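PilO protein (PDB 5UVR) pairs with PilN in the inner membrane as the foundation of the PilM/PilN/PilO/PilP complex, which is essential for assembling functional type IV pili. Local coordinates at residues G3-I8 and I22-E27; S54-S57 and I62-L65; A50-G55 and L81-L86. All coordinates share one frame; numbering follows the deposited sequence.

Contact 1. Residues G3-I8 and I22-E27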
loop_
_atom_site.group_PDB
_atom_site.type_symbol
_atom_site.label_atom_id
_atom_site.label_comp_id
_atom_site.label_asym_id
_atom_site.label_seq_id
_atom_site.Cartn_x
_atom_site.Cartn_y
_atom_site.Cartn_z
ATOM N N GLY A 3 -9.279 8.250 -2.500
ATOM C CA GLY A 3 -8.274 7.297 -2.906
ATOM C C GLY A 3 -7.780 6.451 -1.748
ATOM O O GLY A 3 -8.165 6.612 -0.588
ATOM N N LEU A 4 -6.896 5.516 -2.094
ATOM C CA LEU A 4 -6.326 4.621 -1.094
ATOM C C LEU A 4 -5.520 5.398 -0.057
ATOM O O LEU A 4 -5.552 5.066 1.133
ATOM C CB LEU A 4 -5.448 3.576 -1.779
ATOM C CG LEU A 4 -5.306 2.169 -1.191
ATOM C CD1 LEU A 4 -3.887 1.661 -1.387
ATOM C CD2 LEU A 4 -5.704 2.085 0.263
ATOM N N LEU A 5 -4.798 6.436 -0.489
ATOM C CA LEU A 5 -4.045 7.264 0.456
ATOM C C LEU A 5 -4.964 7.832 1.536
ATOM O O LEU A 5 -4.645 7.783 2.728
ATOM C CB LEU A 5 -3.324 8.382 -0.304
ATOM C CG LEU A 5 -2.473 9.399 0.460
ATOM C CD1 LEU A 5 -1.293 8.724 1.120
ATOM C CD2 LEU A 5 -2.000 10.506 -0.469
ATOM N N GLU A 6 -6.133 8.337 1.137
ATOM C CA GLU A 6 -7.088 8.892 2.095
ATOM C C GLU A 6 -7.690 7.812 2.981
ATOM O O GLU A 6 -7.929 8.048 4.168
ATOM C CB GLU A 6 -8.209 9.635 1.367
ATOM C CG GLU A 6 -7.829 11.006 0.854
ATOM C CD GLU A 6 -6.757 10.946 -0.207
ATOM O OE1 GLU A 6 -6.775 9.988 -1.015
ATOM O OE2 GLU A 6 -5.886 11.847 -0.223
ATOM N N ASP A 7 -7.986 6.637 2.418
ATOM C CA ASP A 7 -8.567 5.562 3.223
ATOM C C ASP A 7 -7.656 5.212 4.388
ATOM O O ASP A 7 -8.123 5.036 5.519
ATOM C CB ASP A 7 -8.820 4.317 2.372
ATOM C CG ASP A 7 -10.096 4.400 1.567
ATOM O OD1 ASP A 7 -10.952 5.266 1.861
ATOM O OD2 ASP A 7 -10.253 3.583 0.637
ATOM N N ILE A 8 -6.353 5.108 4.119
ATOM C CA ILE A 8 -5.370 4.835 5.166
ATOM C C ILE A 8 -5.416 5.920 6.239
ATOM O O ILE A 8 -5.399 5.636 7.444
ATOM C CB ILE A 8 -3.965 4.716 4.546
ATOM C CG1 ILE A 8 -3.906 3.549 3.564
ATOM C CG2 ILE A 8 -2.883 4.591 5.626
ATOM C CD1 ILE A 8 -2.665 3.556 2.691
ATOM N N ILE A 22 5.906 7.485 0.379
ATOM C CA ILE A 22 4.629 7.216 -0.268
ATOM C C ILE A 22 4.709 7.844 -1.650
ATOM O O ILE A 22 4.928 9.051 -1.771
ATOM C CB ILE A 22 3.437 7.792 0.512
ATOM C CG1 ILE A 22 3.426 7.268 1.951
ATOM C CG2 ILE A 22 2.132 7.447 -0.200
ATOM C CD1 ILE A 22 2.336 7.866 2.811
ATOM N N LYS A 23 4.553 7.033 -2.686
ATOM C CA LYS A 23 4.689 7.523 -4.053
ATOM C C LYS A 23 3.469 7.085 -4.838
ATOM O O LYS A 23 3.258 5.885 -5.038
ATOM C CB LYS A 23 5.978 7.003 -4.690
ATOM C CG LYS A 23 6.345 7.678 -5.990
ATOM C CD LYS A 23 7.624 7.091 -6.561
ATOM C CE LYS A 23 7.955 7.700 -7.914
ATOM N NZ LYS A 23 9.018 6.928 -8.611
ATOM N N LEU A 24 2.662 8.054 -5.268
ATOM C CA LEU A 24 1.497 7.786 -6.095
ATOM C C LEU A 24 1.952 7.791 -7.544
ATOM O O LEU A 24 2.438 8.813 -8.040
ATOM C CB LEU A 24 0.403 8.830 -5.860
ATOM C CG LEU A 24 -0.317 8.848 -4.503
ATOM C CD1 LEU A 24 0.516 9.489 -3.402
ATOM C CD2 LEU A 24 -1.661 9.552 -4.644
ATOM N N LEU A 25 1.807 6.650 -8.216
ATOM C CA LEU A 25 2.310 6.491 -9.566
ATOM C C LEU A 25 1.238 6.874 -10.580
ATOM O O LEU A 25 0.051 6.941 -10.256
ATOM C CB LEU A 25 2.770 5.051 -9.780
ATOM C CG LEU A 25 3.812 4.574 -8.766
ATOM C CD1 LEU A 25 4.297 3.188 -9.137
ATOM C CD2 LEU A 25 4.972 5.551 -8.692
ATOM N N PRO A 26 1.635 7.212 -11.800
ATOM C CA PRO A 26 0.640 7.506 -12.837
ATOM C C PRO A 26 -0.281 6.317 -13.072
ATOM O O PRO A 26 0.146 5.163 -13.015
ATOM C CB PRO A 26 1.487 7.813 -14.078
ATOM C CG PRO A 26 2.922 7.502 -13.695
ATOM C CD PRO A 26 2.999 7.573 -12.213
ATOM N N GLU A 27 -1.551 6.617 -13.330
ATOM C CA GLU A 27 -2.515 5.578 -13.678
ATOM C C GLU A 27 -2.044 4.806 -14.902
ATOM O O GLU A 27 -1.382 5.351 -15.790
ATOM C CB GLU A 27 -3.884 6.190 -13.950
ATOM C CG GLU A 27 -4.592 6.761 -12.743
ATOM C CD GLU A 27 -5.954 7.319 -13.103
ATOM O OE1 GLU A 27 -6.113 7.785 -14.248
ATOM O OE2 GLU A 27 -6.867 7.279 -12.254
#
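L5, on the first turn of helix 4-10, drives both of its methyl groups against the end of strand 18-24. CD1 of L5 meets I22 CG2 at 3.9 Å and I22 CD1 at 4.1 Å, so one leucine methyl rests against two ends of the branched isoleucine. The other branch points elsewhere: L5 CD2 reaches L24 CD1 at 4.0 Å, the two leucine side chains lying at about a right angle. With its CG anti to the backbone N (chi1 179°), L5 stretches away from the helix and its fork opens over the two strand residues. I22 and L24, two apart in the strand, present their side chains on one face, while K23 between them points to the other. In the modified ferredoxin fold of the PilO core, the contact joins the first turn of helix 4-10 to strand 18-24, which pairs with strand 33-44 through the backbone of K23; L25, just past the strand, pairs with it too. The close packing is confined to these few methyls. The backbones stay well apart, with L5 CA 8.6 Å from L24 CA, and the contact buries just 122 Å² in all. I22 and L24 are largely on the surface of the molecule. On the inner flank, L4 turns to I38 and L59, while D7 forms salt bridges with R10 and R61.

Contact 2. Residues S54-S57 and I62-L65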
loop_
_atom_site.group_PDB
_atom_site.type_symbol
_atom_site.label_atom_id
_atom_site.label_comp_id
_atom_site.label_asym_id
_atom_site.label_seq_id
_atom_site.Cartn_x
_atom_site.Cartn_y
_atom_site.Cartn_z
ATOM N N SER A 54 -3.358 -6.195 7.259
ATOM C CA SER A 54 -4.738 -6.624 7.477
ATOM C C SER A 54 -5.703 -5.456 7.362
ATOM O O SER A 54 -6.813 -5.608 6.848
ATOM C CB SER A 54 -4.876 -7.284 8.846
ATOM O OG SER A 54 -4.248 -8.545 8.817
ATOM N N GLY A 55 -5.305 -4.287 7.852
ATOM C CA GLY A 55 -6.168 -3.125 7.737
ATOM C C GLY A 55 -6.444 -2.767 6.293
ATOM O O GLY A 55 -7.589 -2.519 5.908
ATOM N N VAL A 56 -5.398 -2.737 5.468
ATOM C CA VAL A 56 -5.599 -2.419 4.058
ATOM C C VAL A 56 -6.456 -3.492 3.407
ATOM O O VAL A 56 -7.369 -3.195 2.629
ATOM C CB VAL A 56 -4.245 -2.262 3.345
ATOM C CG1 VAL A 56 -4.440 -2.107 1.838
ATOM C CG2 VAL A 56 -3.490 -1.064 3.917
ATOM N N SER A 57 -6.210 -4.751 3.765
ATOM C CA SER A 57 -6.936 -5.872 3.183
ATOM C C SER A 57 -8.418 -5.846 3.533
ATOM O O SER A 57 -9.220 -6.446 2.813
ATOM C CB SER A 57 -6.311 -7.192 3.659
ATOM O OG SER A 57 -4.940 -7.302 3.285
ATOM N N ILE A 62 -11.711 -2.892 -3.740
ATOM C CA ILE A 62 -10.726 -3.798 -4.314
ATOM C C ILE A 62 -9.360 -3.125 -4.262
ATOM O O ILE A 62 -9.115 -2.133 -4.956
ATOM C CB ILE A 62 -11.082 -4.201 -5.748
ATOM C CG1 ILE A 62 -12.403 -4.973 -5.767
ATOM C CG2 ILE A 62 -9.967 -5.065 -6.307
ATOM C CD1 ILE A 62 -12.891 -5.302 -7.207
ATOM N N VAL A 63 -8.464 -3.680 -3.451
ATOM C CA VAL A 63 -7.063 -3.293 -3.407
ATOM C C VAL A 63 -6.254 -4.538 -3.691
ATOM O O VAL A 63 -6.463 -5.569 -3.039
ATOM C CB VAL A 63 -6.664 -2.715 -2.038
ATOM C CG1 VAL A 63 -5.210 -2.240 -2.084
ATOM C CG2 VAL A 63 -7.607 -1.609 -1.610
ATOM N N THR A 64 -5.353 -4.470 -4.655
ATOM C CA THR A 64 -4.413 -5.561 -4.849
ATOM C C THR A 64 -3.041 -5.134 -4.339
ATOM O O THR A 64 -2.711 -3.940 -4.314
ATOM C CB THR A 64 -4.331 -6.009 -6.315
ATOM O OG1 THR A 64 -3.855 -4.933 -7.128
ATOM C CG2 THR A 64 -5.697 -6.458 -6.819
ATOM N N LEU A 65 -2.264 -6.109 -3.875
ATOM C CA LEU A 65 -0.954 -5.855 -3.286
ATOM C C LEU A 65 0.110 -6.621 -4.058
ATOM O O LEU A 65 -0.118 -7.758 -4.483
ATOM C CB LEU A 65 -0.922 -6.253 -1.798
ATOM C CG LEU A 65 -2.042 -5.717 -0.898
ATOM C CD1 LEU A 65 -1.898 -6.273 0.522
ATOM C CD2 LEU A 65 -2.038 -4.186 -0.846
#
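This is a small apolar contact between the last turn of helix 46-57 and the loop that leads from it into strand 66-72, within the modified ferredoxin fold of the PilO core. The chain leaves the helix, turns, and comes back alongside it, so that V56 faces V63 and L65, two loop residues whose side chains both point toward the helix. One methyl of V56 does the work. Placed anti to the backbone N (chi1 173°), CG1 projects from the helix and meets V63 CG1 at 4.0 Å, the two valines crossing at about a right angle; the same methyl lies 4.2 Å from L65 CD2. T64, between these two residues, turns its hydroxyl away to hydrogen-bond with Y90 and H66. V56 is buried, whereas the flank toward S57 lies at the surface. The backbones keep their distance, 7.1 Å separating S57 CA from V63 CA at their nearest. V63 and L65 also touch A87, just after strand 81-86, which continues the apolar packing toward the sheet. S57 gives its hydroxyl a helical partner, the carbonyl of V53, and the same OG comes no nearer than 4.2 Å to L65 CD1.

Contact 3. Residues A50-G55 and L81-L86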
loop_
_atom_site.group_PDB
_atom_site.type_symbol
_atom_site.label_atom_id
_atom_site.label_comp_id
_atom_site.label_asym_id
_atom_site.label_seq_id
_atom_site.Cartn_x
_atom_site.Cartn_y
_atom_site.Cartn_z
ATOM N N ALA A 50 1.987 -6.264 10.270
ATOM C CA ALA A 50 0.904 -7.198 9.962
ATOM C C ALA A 50 -0.455 -6.547 10.154
ATOM O O ALA A 50 -1.345 -6.711 9.312
ATOM C CB ALA A 50 1.011 -8.441 10.836
ATOM N N THR A 51 -0.630 -5.804 11.251
ATOM C CA THR A 51 -1.896 -5.125 11.496
ATOM C C THR A 51 -2.217 -4.165 10.360
ATOM O O THR A 51 -3.371 -4.069 9.918
ATOM C CB THR A 51 -1.841 -4.388 12.835
ATOM O OG1 THR A 51 -1.678 -5.345 13.886
ATOM C CG2 THR A 51 -3.114 -3.620 13.084
ATOM N N PHE A 52 -1.200 -3.464 9.866
ATOM C CA PHE A 52 -1.381 -2.576 8.715
ATOM C C PHE A 52 -1.844 -3.345 7.473
ATOM O O PHE A 52 -2.795 -2.933 6.796
ATOM C CB PHE A 52 -0.077 -1.834 8.438
ATOM C CG PHE A 52 -0.126 -0.955 7.212
ATOM C CD1 PHE A 52 -0.894 0.193 7.204
ATOM C CD2 PHE A 52 0.626 -1.260 6.090
ATOM C CE1 PHE A 52 -0.934 1.018 6.079
ATOM C CE2 PHE A 52 0.588 -0.443 4.961
ATOM C CZ PHE A 52 -0.196 0.698 4.965
ATOM N N VAL A 53 -1.161 -4.442 7.129
ATOM C CA VAL A 53 -1.547 -5.213 5.943
ATOM C C VAL A 53 -2.985 -5.715 6.072
ATOM O O VAL A 53 -3.777 -5.649 5.119
ATOM C CB VAL A 53 -0.551 -6.366 5.714
ATOM C CG1 VAL A 53 -1.069 -7.313 4.616
ATOM C CG2 VAL A 53 0.813 -5.832 5.330
ATOM N N SER A 54 -3.358 -6.195 7.259
ATOM C CA SER A 54 -4.738 -6.624 7.477
ATOM C C SER A 54 -5.703 -5.456 7.362
ATOM O O SER A 54 -6.813 -5.608 6.848
ATOM C CB SER A 54 -4.876 -7.284 8.846
ATOM O OG SER A 54 -4.248 -8.545 8.817
ATOM N N GLY A 55 -5.305 -4.287 7.852
ATOM C CA GLY A 55 -6.168 -3.125 7.737
ATOM C C GLY A 55 -6.444 -2.767 6.293
ATOM O O GLY A 55 -7.589 -2.519 5.908
ATOM N N LEU A 81 11.709 -3.665 10.981
ATOM C CA LEU A 81 11.788 -4.115 9.603
ATOM C C LEU A 81 11.378 -2.985 8.674
ATOM O O LEU A 81 10.555 -2.140 9.033
ATOM C CB LEU A 81 10.868 -5.320 9.354
ATOM C CG LEU A 81 11.034 -6.645 10.111
ATOM C CD1 LEU A 81 12.429 -7.207 9.926
ATOM C CD2 LEU A 81 10.684 -6.528 11.598
ATOM N N ARG A 82 11.952 -2.983 7.477
ATOM C CA ARG A 82 11.504 -2.103 6.407
ATOM C C ARG A 82 10.680 -2.923 5.424
ATOM O O ARG A 82 11.196 -3.863 4.807
ATOM C CB ARG A 82 12.682 -1.430 5.703
ATOM C CG ARG A 82 12.273 -0.626 4.464
ATOM C CD ARG A 82 13.443 0.175 3.928
ATOM N NE ARG A 82 13.905 1.143 4.915
ATOM C CZ ARG A 82 15.049 1.053 5.596
ATOM N NH1 ARG A 82 15.870 0.032 5.390
ATOM N NH2 ARG A 82 15.372 1.992 6.476
ATOM N N MET A 83 9.408 -2.574 5.293
ATOM C CA MET A 83 8.487 -3.237 4.375
ATOM C C MET A 83 8.195 -2.333 3.184
ATOM O O MET A 83 7.818 -1.173 3.364
ATOM C CB MET A 83 7.180 -3.600 5.078
ATOM C CG MET A 83 6.229 -4.395 4.189
ATOM S SD MET A 83 4.693 -4.823 5.019
ATOM C CE MET A 83 3.815 -3.274 4.855
ATOM N N SER A 84 8.369 -2.866 1.974
ATOM C CA SER A 84 7.996 -2.182 0.739
ATOM C C SER A 84 6.870 -2.956 0.073
ATOM O O SER A 84 6.916 -4.186 0.006
ATOM C CB SER A 84 9.173 -2.077 -0.237
ATOM O OG SER A 84 10.103 -1.096 0.179
ATOM N N ILE A 85 5.867 -2.239 -0.426
ATOM C CA ILE A 85 4.729 -2.894 -1.058
ATOM C C ILE A 85 4.127 -1.940 -2.080
ATOM O O ILE A 85 4.150 -0.719 -1.910
ATOM C CB ILE A 85 3.710 -3.349 0.016
ATOM C CG1 ILE A 85 2.726 -4.372 -0.544
ATOM C CG2 ILE A 85 2.947 -2.184 0.585
ATOM C CD1 ILE A 85 2.024 -5.132 0.550
ATOM N N LEU A 86 3.616 -2.502 -3.171
ATOM C CA LEU A 86 2.931 -1.725 -4.192
ATOM C C LEU A 86 1.455 -2.082 -4.115
ATOM O O LEU A 86 1.093 -3.254 -4.271
ATOM C CB LEU A 86 3.489 -2.010 -5.586
ATOM C CG LEU A 86 2.763 -1.344 -6.757
ATOM C CD1 LEU A 86 3.137 0.130 -6.835
ATOM C CD2 LEU A 86 3.070 -2.054 -8.063
#
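M83 sends its terminal methyl from strand 81-86 to helix 46-57, where it sits against both F52 and V53. CE of M83 lies 4.0 Å from F52 CD2 and near the plane of the ring, so the methyl comes to the edge of the phenylalanine and not over its face. The same CE is 4.0 Å from V53 CG2, and M83 SD packs on this valine methyl at an equal 4.0 Å. The methyl thus meets two successive helix residues, and the sulfur touches the second. The methionine chain runs extended as far as the sulfur and then bends (chi3 80°), which swings CE to a place where it can touch F52 and V53 together. I85, two residues on, points to the same side but comes only to 5.0 Å, I85 CD1 to V53 CG2. The contact is buried and apolar, part of the hydrophobic layer between helix and sheet in the modified ferredoxin fold. Around it, M83 also packs on V42 of strand 33-44, F68 of strand 66-72 and L49 one turn back in the helix, while F52 reaches I40; strand 81-86 lies between strands 33-44 and 66-72, with helix 46-57 packed against the face that carries M83.

Overall arrangement
Contact 1 closes first along the chain, joining helix 4-10 to strand 18-24; contacts 2 and 3 start from helix 46-57 and share S54 and G55. Their centres are about 10 Å apart, against about 12 Å between contacts 1 and 2 and about 15 Å between 1 and 3. Contacts 1 and 3 reach one antiparallel sheet; contact 2 ties the longer helix's end to the loop before strand 66-72. Packing links all three: L4 CD1 lies 4.2 Å from V63 CG1, I8 CG2 4.1 Å from F52 CE1, and L65 CB 3.9 Å from I85 CD1. Apolar packing runs between both helices and the sheet, buried at contact 3, partly so at contact 2 and at the surface at contact 1.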